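Local coordinates for protein yersinopine synthase (PDB 6C4M) that catalyses the last step of yersinopine metallophore biosynthesis, the NADPH-dependent reductive condensation of pyruvate with an amino-acid-derived intermediate, at residues 112-115 / 116-119; 269-272 / 273-277; 399-402 / 403-407; 432-435 / 436-440. All blocks are in the same frame, centred on the assembly; numbering follows the deposited sequence.

Along the chain the four contacts come in the order 1, 2, 3, 4, each a local turn of backbone with its side chains. Contact 1 follows strand 107-110 of the nucleotide-binding sheet and leads into helix 117-121. Contact 2 ends helix 267-274, contact 3 opens helix 401-419, and contact 4 lies within helix 425-445. Contacts 2, 3 and 4 touch one another, their centres about 12 to 13 Å apart, and form one apolar cluster of three helices. Contact 3 also meets contact 1, centres about 13 Å apart, through Glu405 against Pro113 and Asp115. The start of helix 401-419 therefore links this helical core to the cofactor and, through Asp406, to the proposed active-site His260.

Contact 1 (112-115 / 116-119); sequences VPAD and HYYA. With NAP (NADP nicotinamide-adenine-dinucleotide phosphate), chain B.
Ala114 packs against one face of the Tyr117 ring where the Rossmann-type nucleotide-binding fold turns from strand 107-110 into helix 117-121. Its CA sits over the ring centre, 3.5 Å from the centroid and 8° off the normal, a CH-pi contact. Val112 CG2 approaches the same ring at its edge, in plane, 3.9 Å from CD1, as the two side chains run past each other in opposite directions. The turn is closed by two backbone bonds, His116 N to Pro113 O and Tyr117 N to Ala114 O, with His116 as the N-cap residue.

Asp115 and His116 point the same way, side by side, with carboxylate and imidazole planes nearly perpendicular at 83°. Asp115 OD1 comes within 3.3 Å of His116 CD2, while OD2 is taken by His408. With CG anti to its carbonyl carbon (chi1 -74°), the His116 ring reaches the adenine of NADP, which covers one face with C5A offset toward the rim. Val112 and Pro113 line the adenosine ribose, Pro113 CD lying 3.4 Å from O4B of NADP. Water 1 accepts from Tyr117 OH at 2.6 Å and donates to Val112 O at 2.9 Å.

Contact 2 (269-272 / 273-277); sequences TLQA and LFYPE
The C-terminal turn of helix 267-274 brings Gln271 against Tyr275, the first residue to leave helical backbone angles. Gln271 CG packs 3.8 Å from Tyr275 CD1, and the side chains cross at a slant, amide and ring planes 76° apart. The ring of Tyr275 is also turned so that the carbonyl oxygen of Gln271 lies at its edge, in plane, 3.3 Å from CD1. That same oxygen accepts the Tyr275 N-H over 2.9 Å, in a bond bent to 135°, so the last helical bond and the ring edge converge on one atom. Tyr275 has a cation-pi partner in Arg444, and the Gln271 amide is tied through NE2 to Gln278.

The two preceding amides, Leu273 N and Phe274 N, bond to Thr269 O and Leu270 O, the regular i to i+4 pattern of an alpha-helix that is about to end. Thr269 OG1 is bonded to Leu263 O, which joins this helix to the end of helix 255-264, the helix carrying the proposed active-site His260.

On the buried side, Leu270, Leu273 and Phe274 form a small apolar group. Leu273 turns its CG away from its own backbone N (chi1 160°), and CD2 comes to lie over one face of the Phe274 ring, offset toward the rim, and 4.2 Å from Leu270 CD2. Phe274 CD2 approaches Leu270 O at 3.3 Å, and its ring meets that of Phe441 of helix 425-445.

Contact 3 (399-402 / 403-407); sequences LPRV and PLEDV
Leu399, just ahead of helix 401-419, crosses Leu404 at about a right angle, CD1 to CD1 at 4.0 Å. Pro400 follows as the N-cap residue, and its carbonyl oxygen accepts Leu404 N at 3.2 Å. Arg401 O then takes Glu405 N at 3.0 Å, the next bond of this first helical turn.

The Arg401 and Glu405 side chains run side by side in the same direction. Glu405 OE2 packs 3.3 Å from Arg401 CB and lies at the edge of the guanidinium, but NE is 4.3 Å away, beyond a salt bridge; guanidinium and carboxylate planes stand 59° apart. Kinked twice along its chain, the arginine instead sends NH2 to a salt bridge with O2A of the NADP diphosphate. Val402 precedes Pro403 through a cis peptide bond and passes Asp406 at a slant, CG1 to OD2 at 4.0 Å. The other carboxylate oxygen, OD1, is bonded to ND1 of His260, the proposed proton donor/acceptor, and probably helps to orient it.

Val402 and Pro403 pack on helix 255-264, Leu399 and Pro400 lean on Leu273 of helix 267-274, and Leu399 and Pro403 reach Phe434 of helix 425-445.

Contact 4 (432-435 / 436-440); sequences QRFQ and QALKA
Gln436, midway along helix 425-445, bonds through N to Gln432 O at 3.1 Å, its CB 3.5 Å from the same oxygen while the extended chain carries the amide outward. Ala437 repeats the step, its N-H going to Arg433 O at 3.1 Å in a nearly straight bond (167°), and its methyl packs 3.6 Å from Phe434 O.

Leu438 makes the main apolar contact. It lies beside Phe434, pointing the same way, with CB over one face of the ring, offset toward the rim, and CD2 3.8 Å from CE2. Four residues apart, the two share a flank of the helix, and matching torsions (CG opposite the backbone N, chi1 176° for Leu438 and 170° for Phe434) keep them running in the same direction. The CD2 methyl of Leu438 also lies 4.0 Å from NE2 of Gln435, whose chain turns aside at CG.

Lys439 bonds through N to Gln435 O at 2.8 Å, and its extended aliphatic chain passes across the glutamine, CE 4.1 Å from CG. The Gln435 amide oxygen is held by Arg411 of helix 401-419.

Phe434 packs against Leu270 of helix 267-274 and Val407 of helix 401-419, while Ala437 and Leu438 cover Phe274. Arg433 reaches past Leu270 to bond Leu265 O in the loop preceding helix 267-274.

Contact 1 (112-115 / 116-119)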
# COMPACT_ATOMS: atom_id res chain seq x y z
N VAL A 112 29.88 11.42 -15.00
CA VAL A 112 30.13 10.93 -13.64
C VAL A 112 28.97 11.45 -12.78
O VAL A 112 28.25 12.36 -13.23
CB VAL A 112 31.47 11.40 -13.08
CG1 VAL A 112 32.67 10.81 -13.85
CG2 VAL A 112 31.51 12.93 -13.01
N PRO A 113 28.75 10.94 -11.57
CA PRO A 113 27.65 11.47 -10.76
C PRO A 113 27.92 12.91 -10.36
O PRO A 113 29.06 13.35 -10.23
CB PRO A 113 27.62 10.55 -9.53
CG PRO A 113 28.39 9.33 -9.93
CD PRO A 113 29.43 9.82 -10.89
N ALA A 114 26.83 13.66 -10.13
CA ALA A 114 26.99 15.09 -9.89
C ALA A 114 27.86 15.39 -8.67
O ALA A 114 28.47 16.46 -8.62
CB ALA A 114 25.63 15.77 -9.73
N ASP A 115 27.88 14.52 -7.66
CA ASP A 115 28.68 14.88 -6.49
C ASP A 115 30.18 14.73 -6.75
O ASP A 115 30.99 14.94 -5.83
CB ASP A 115 28.24 14.03 -5.26
CG ASP A 115 28.47 12.55 -5.46
OD1 ASP A 115 28.27 12.05 -6.60
OD2 ASP A 115 28.85 11.86 -4.47
N HIS A 116 30.56 14.36 -7.97
CA HIS A 116 31.95 14.24 -8.39
C HIS A 116 32.31 15.22 -9.50
O HIS A 116 33.45 15.17 -10.00
CB HIS A 116 32.23 12.80 -8.84
CG HIS A 116 32.33 11.84 -7.70
ND1 HIS A 116 33.53 11.53 -7.09
CD2 HIS A 116 31.37 11.15 -7.02
CE1 HIS A 116 33.30 10.69 -6.09
NE2 HIS A 116 32.00 10.44 -6.03
N TYR A 117 31.41 16.13 -9.87
CA TYR A 117 31.76 17.15 -10.86
C TYR A 117 32.95 17.97 -10.38
O TYR A 117 33.87 18.24 -11.14
CB TYR A 117 30.60 18.09 -11.10
CG TYR A 117 29.41 17.51 -11.85
CD1 TYR A 117 29.47 16.26 -12.46
CD2 TYR A 117 28.23 18.22 -11.94
CE1 TYR A 117 28.40 15.75 -13.15
CE2 TYR A 117 27.16 17.72 -12.62
CZ TYR A 117 27.25 16.48 -13.24
OH TYR A 117 26.17 15.96 -13.94
N TYR A 118 32.92 18.39 -9.11
CA TYR A 118 33.96 19.28 -8.62
C TYR A 118 35.32 18.61 -8.71
O TYR A 118 36.27 19.19 -9.28
CB TYR A 118 33.68 19.69 -7.18
CG TYR A 118 34.77 20.50 -6.51
CD1 TYR A 118 34.98 21.83 -6.86
CD2 TYR A 118 35.61 19.94 -5.54
CE1 TYR A 118 35.98 22.59 -6.26
CE2 TYR A 118 36.61 20.70 -4.93
CZ TYR A 118 36.79 22.02 -5.30
OH TYR A 118 37.76 22.80 -4.71
N ALA A 119 35.41 17.39 -8.19
CA ALA A 119 36.68 16.67 -8.15
C ALA A 119 37.21 16.45 -9.56
O ALA A 119 38.41 16.55 -9.81
CB ALA A 119 36.50 15.34 -7.39
PA NAP B . 27.76 5.46 -12.74
O1A NAP B . 26.99 6.63 -12.28
O2A NAP B . 27.61 4.25 -11.79
O5B NAP B . 29.34 5.92 -12.86
C5B NAP B . 29.64 6.75 -14.00
C4B NAP B . 31.15 7.03 -13.98
O4B NAP B . 31.45 7.74 -12.63
C3B NAP B . 31.85 5.95 -14.00
O3B NAP B . 33.08 6.13 -14.76
C2B NAP B . 32.26 5.66 -12.43
O2B NAP B . 33.51 4.89 -12.37
C1B NAP B . 32.45 6.82 -11.91
N9A NAP B . 31.94 6.75 -10.53
C8A NAP B . 30.83 6.29 -9.95
N7A NAP B . 31.00 6.51 -8.64
C5A NAP B . 32.22 7.10 -8.45
C6A NAP B . 32.79 7.51 -7.27
N6A NAP B . 32.41 7.47 -5.86
N1A NAP B . 34.01 8.08 -7.30
C2A NAP B . 34.66 8.26 -8.50
N3A NAP B . 34.08 7.86 -9.66
C4A NAP B . 32.84 7.27 -9.63
O3 NAP B . 27.19 5.04 -14.24
PN NAP B . 25.90 5.58 -15.06
O1N NAP B . 26.33 5.54 -16.46
O2N NAP B . 24.76 4.57 -14.74
O5D NAP B . 25.34 7.09 -14.62
C5D NAP B . 25.74 8.27 -15.35
C4D NAP B . 25.02 9.46 -14.69
O4D NAP B . 23.44 9.28 -14.84
C3D NAP B . 25.23 9.57 -13.39
O3D NAP B . 25.06 11.03 -13.07
C2D NAP B . 24.07 8.84 -12.69
O2D NAP B . 23.82 9.47 -11.52
C1D NAP B . 22.90 9.12 -13.66
N1N NAP B . 21.89 8.05 -13.74
C2N NAP B . 22.00 7.01 -14.59
C3N NAP B . 20.97 6.04 -14.64
C7N NAP B . 21.07 4.83 -15.60
O7N NAP B . 20.12 4.30 -16.01
N7N NAP B . 22.39 4.39 -15.97
C4N NAP B . 19.88 6.14 -13.83
C5N NAP B . 19.78 7.18 -12.98
C6N NAP B . 20.78 8.15 -12.93
P2B NAP B . 33.46 3.19 -12.47
O1X NAP B . 33.11 2.68 -11.10
O2X NAP B . 32.41 2.77 -13.45
O3X NAP B . 34.83 2.69 -12.85
O HOH W 1 26.24 13.55 -14.88
O HOH W 2 30.59 18.01 -7.33
O HOH W 3 33.46 16.40 -6.32

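Contact 2 (269-272 / 273-277)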
# COMPACT_ATOMS: atom_id res chain seq x y z
N THR A 269 16.20 2.02 7.00
CA THR A 269 17.06 1.82 5.84
C THR A 269 18.51 1.98 6.22
O THR A 269 19.36 1.19 5.79
CB THR A 269 16.71 2.79 4.73
OG1 THR A 269 15.38 2.55 4.30
CG2 THR A 269 17.62 2.58 3.53
N LEU A 270 18.81 2.97 7.06
CA LEU A 270 20.17 3.11 7.58
C LEU A 270 20.61 1.87 8.35
O LEU A 270 21.78 1.46 8.28
CB LEU A 270 20.26 4.35 8.47
CG LEU A 270 20.01 5.70 7.80
CD1 LEU A 270 20.06 6.81 8.85
CD2 LEU A 270 21.03 5.96 6.77
N GLN A 271 19.69 1.24 9.09
CA GLN A 271 20.05 0.03 9.81
C GLN A 271 20.41 -1.11 8.86
O GLN A 271 21.38 -1.84 9.09
CB GLN A 271 18.90 -0.40 10.74
CG GLN A 271 19.25 -1.58 11.66
CD GLN A 271 18.19 -1.80 12.72
OE1 GLN A 271 17.91 -0.92 13.53
NE2 GLN A 271 17.57 -2.97 12.69
N ALA A 272 19.63 -1.28 7.78
CA ALA A 272 19.96 -2.29 6.77
C ALA A 272 21.30 -1.98 6.12
O ALA A 272 22.09 -2.88 5.81
CB ALA A 272 18.86 -2.35 5.71
N LEU A 273 21.56 -0.70 5.91
CA LEU A 273 22.77 -0.28 5.23
C LEU A 273 24.00 -0.60 6.07
O LEU A 273 25.01 -1.11 5.56
CB LEU A 273 22.69 1.21 4.95
CG LEU A 273 23.99 1.95 4.68
CD1 LEU A 273 24.54 1.47 3.34
CD2 LEU A 273 23.72 3.43 4.67
N PHE A 274 23.93 -0.31 7.36
CA PHE A 274 25.10 -0.39 8.23
C PHE A 274 25.23 -1.70 8.99
O PHE A 274 26.27 -1.90 9.64
CB PHE A 274 25.09 0.77 9.22
CG PHE A 274 25.47 2.09 8.63
CD1 PHE A 274 26.74 2.30 8.06
CD2 PHE A 274 24.58 3.14 8.65
CE1 PHE A 274 27.09 3.54 7.51
CE2 PHE A 274 24.91 4.37 8.11
CZ PHE A 274 26.19 4.58 7.54
N TYR A 275 24.22 -2.58 8.95
CA TYR A 275 24.26 -3.93 9.53
C TYR A 275 24.09 -4.92 8.39
O TYR A 275 23.00 -5.48 8.19
CB TYR A 275 23.17 -4.11 10.59
CG TYR A 275 23.44 -3.34 11.85
CD1 TYR A 275 23.03 -2.02 11.98
CD2 TYR A 275 24.13 -3.93 12.93
CE1 TYR A 275 23.28 -1.31 13.16
CE2 TYR A 275 24.40 -3.22 14.08
CZ TYR A 275 23.96 -1.92 14.20
OH TYR A 275 24.20 -1.20 15.34
N PRO A 276 25.15 -5.16 7.61
CA PRO A 276 24.98 -5.88 6.34
C PRO A 276 24.45 -7.28 6.48
O PRO A 276 24.12 -7.89 5.46
CB PRO A 276 26.40 -5.90 5.76
CG PRO A 276 27.28 -5.76 6.93
CD PRO A 276 26.55 -4.85 7.88
N GLU A 277 24.37 -7.81 7.69
CA GLU A 277 23.95 -9.18 7.88
C GLU A 277 22.44 -9.33 8.01
O GLU A 277 21.94 -10.45 7.91
CB GLU A 277 24.64 -9.78 9.11
CG GLU A 277 25.27 -11.13 8.85
CD GLU A 277 26.15 -11.13 7.61
OE1 GLU A 277 27.07 -10.29 7.52
OE2 GLU A 277 25.90 -11.96 6.71

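Contact 3 (399-402 / 403-407)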
# COMPACT_ATOMS: atom_id res chain seq x y z
N LEU A 399 30.50 3.02 1.59
CA LEU A 399 29.07 3.17 1.37
C LEU A 399 28.72 2.93 -0.09
O LEU A 399 29.47 3.35 -0.98
CB LEU A 399 28.64 4.58 1.75
CG LEU A 399 28.74 4.84 3.25
CD1 LEU A 399 28.88 6.32 3.49
CD2 LEU A 399 27.51 4.30 3.94
N PRO A 400 27.58 2.31 -0.38
CA PRO A 400 27.12 2.22 -1.78
C PRO A 400 26.65 3.58 -2.28
O PRO A 400 26.45 4.52 -1.51
CB PRO A 400 25.98 1.22 -1.73
CG PRO A 400 25.47 1.29 -0.32
CD PRO A 400 26.61 1.70 0.56
N ARG A 401 26.48 3.68 -3.60
CA ARG A 401 26.22 4.99 -4.19
C ARG A 401 24.90 5.56 -3.69
O ARG A 401 24.75 6.79 -3.59
CB ARG A 401 26.23 4.90 -5.71
CG ARG A 401 25.15 3.99 -6.27
CD ARG A 401 24.64 4.47 -7.63
NE ARG A 401 25.25 3.73 -8.73
CZ ARG A 401 24.72 2.63 -9.28
NH1 ARG A 401 23.56 2.14 -8.84
NH2 ARG A 401 25.37 2.04 -10.28
N VAL A 402 23.94 4.71 -3.37
CA VAL A 402 22.81 5.11 -2.54
C VAL A 402 23.12 4.65 -1.11
O VAL A 402 23.21 3.44 -0.87
CB VAL A 402 21.48 4.53 -3.07
CG1 VAL A 402 20.36 4.90 -2.14
CG2 VAL A 402 21.21 5.08 -4.49
N PRO A 403 23.28 5.57 -0.15
CA PRO A 403 23.03 7.02 -0.09
C PRO A 403 24.23 7.97 -0.24
O PRO A 403 24.07 9.18 -0.04
CB PRO A 403 22.48 7.18 1.31
CG PRO A 403 23.39 6.24 2.13
CD PRO A 403 23.65 5.04 1.17
N LEU A 404 25.41 7.44 -0.55
CA LEU A 404 26.62 8.28 -0.53
C LEU A 404 26.46 9.51 -1.42
O LEU A 404 26.76 10.64 -1.00
CB LEU A 404 27.84 7.46 -0.97
CG LEU A 404 29.17 8.23 -0.99
CD1 LEU A 404 29.52 8.72 0.38
CD2 LEU A 404 30.25 7.33 -1.53
N GLU A 405 25.99 9.31 -2.66
CA GLU A 405 25.79 10.44 -3.58
C GLU A 405 24.73 11.40 -3.04
O GLU A 405 24.90 12.63 -3.12
CB GLU A 405 25.38 9.90 -4.96
CG GLU A 405 26.51 9.19 -5.77
CD GLU A 405 25.99 8.52 -7.05
OE1 GLU A 405 24.89 8.89 -7.53
OE2 GLU A 405 26.67 7.61 -7.57
N ASP A 406 23.67 10.85 -2.43
CA ASP A 406 22.54 11.66 -1.96
C ASP A 406 22.94 12.47 -0.74
O ASP A 406 22.51 13.62 -0.58
CB ASP A 406 21.35 10.74 -1.64
CG ASP A 406 21.03 9.79 -2.80
OD1 ASP A 406 20.37 10.19 -3.79
OD2 ASP A 406 21.51 8.64 -2.74
N VAL A 407 23.76 11.89 0.13
CA VAL A 407 24.24 12.64 1.27
C VAL A 407 25.10 13.81 0.81
O VAL A 407 24.91 14.94 1.27
CB VAL A 407 24.99 11.69 2.21
CG1 VAL A 407 25.70 12.45 3.28
CG2 VAL A 407 23.94 10.71 2.85

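Contact 4 (432-435 / 436-440)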
# COMPACT_ATOMS: atom_id res chain seq x y z
N GLN A 432 21.50 14.67 10.13
CA GLN A 432 21.86 14.33 11.50
C GLN A 432 21.71 12.84 11.75
O GLN A 432 22.56 12.22 12.38
CB GLN A 432 20.99 15.12 12.47
CG GLN A 432 21.31 16.58 12.54
CD GLN A 432 20.39 17.29 13.51
OE1 GLN A 432 19.35 16.75 13.88
NE2 GLN A 432 20.79 18.48 13.95
N ARG A 433 20.62 12.26 11.26
CA ARG A 433 20.36 10.85 11.48
C ARG A 433 21.41 10.01 10.77
O ARG A 433 21.97 9.07 11.34
CB ARG A 433 18.95 10.51 11.00
CG ARG A 433 18.48 9.10 11.27
CD ARG A 433 17.20 8.76 10.48
NE ARG A 433 16.02 9.55 10.85
CZ ARG A 433 15.08 9.91 9.99
NH1 ARG A 433 15.17 9.54 8.73
NH2 ARG A 433 14.02 10.63 10.38
N PHE A 434 21.68 10.34 9.49
CA PHE A 434 22.73 9.64 8.75
C PHE A 434 24.09 9.74 9.45
O PHE A 434 24.80 8.73 9.61
CB PHE A 434 22.87 10.23 7.33
CG PHE A 434 24.08 9.71 6.63
CD1 PHE A 434 24.06 8.44 6.09
CD2 PHE A 434 25.26 10.46 6.58
CE1 PHE A 434 25.16 7.93 5.46
CE2 PHE A 434 26.38 9.95 5.95
CZ PHE A 434 26.33 8.67 5.40
N GLN A 435 24.49 10.96 9.81
CA GLN A 435 25.82 11.17 10.38
C GLN A 435 25.99 10.38 11.68
O GLN A 435 27.05 9.79 11.92
CB GLN A 435 26.06 12.66 10.62
CG GLN A 435 27.52 13.12 10.72
CD GLN A 435 28.43 12.61 9.59
OE1 GLN A 435 28.08 12.64 8.41
NE2 GLN A 435 29.59 12.10 9.98
N GLN A 436 24.96 10.33 12.53
CA GLN A 436 25.07 9.56 13.77
C GLN A 436 25.21 8.07 13.49
O GLN A 436 26.03 7.39 14.12
CB GLN A 436 23.86 9.83 14.65
CG GLN A 436 23.89 9.05 15.97
CD GLN A 436 22.84 9.54 16.90
OE1 GLN A 436 21.66 9.26 16.71
NE2 GLN A 436 23.24 10.35 17.88
N ALA A 437 24.44 7.54 12.54
CA ALA A 437 24.57 6.14 12.16
C ALA A 437 25.93 5.84 11.54
O ALA A 437 26.51 4.77 11.76
CB ALA A 437 23.46 5.77 11.17
N LEU A 438 26.42 6.75 10.69
CA LEU A 438 27.74 6.57 10.11
C LEU A 438 28.81 6.57 11.20
O LEU A 438 29.73 5.75 11.17
CB LEU A 438 28.01 7.68 9.09
CG LEU A 438 29.41 7.69 8.46
CD1 LEU A 438 29.69 6.37 7.74
CD2 LEU A 438 29.63 8.90 7.51
N LYS A 439 28.72 7.50 12.15
CA LYS A 439 29.71 7.53 13.23
C LYS A 439 29.68 6.22 14.01
O LYS A 439 30.73 5.68 14.37
CB LYS A 439 29.46 8.70 14.17
CG LYS A 439 29.82 10.09 13.60
CD LYS A 439 29.62 11.22 14.65
CE LYS A 439 29.82 12.64 14.06
NZ LYS A 439 29.34 13.72 15.00
N ALA A 440 28.48 5.69 14.27
CA ALA A 440 28.38 4.44 15.02
C ALA A 440 28.99 3.30 14.24
O ALA A 440 29.70 2.46 14.81
CB ALA A 440 26.92 4.14 15.39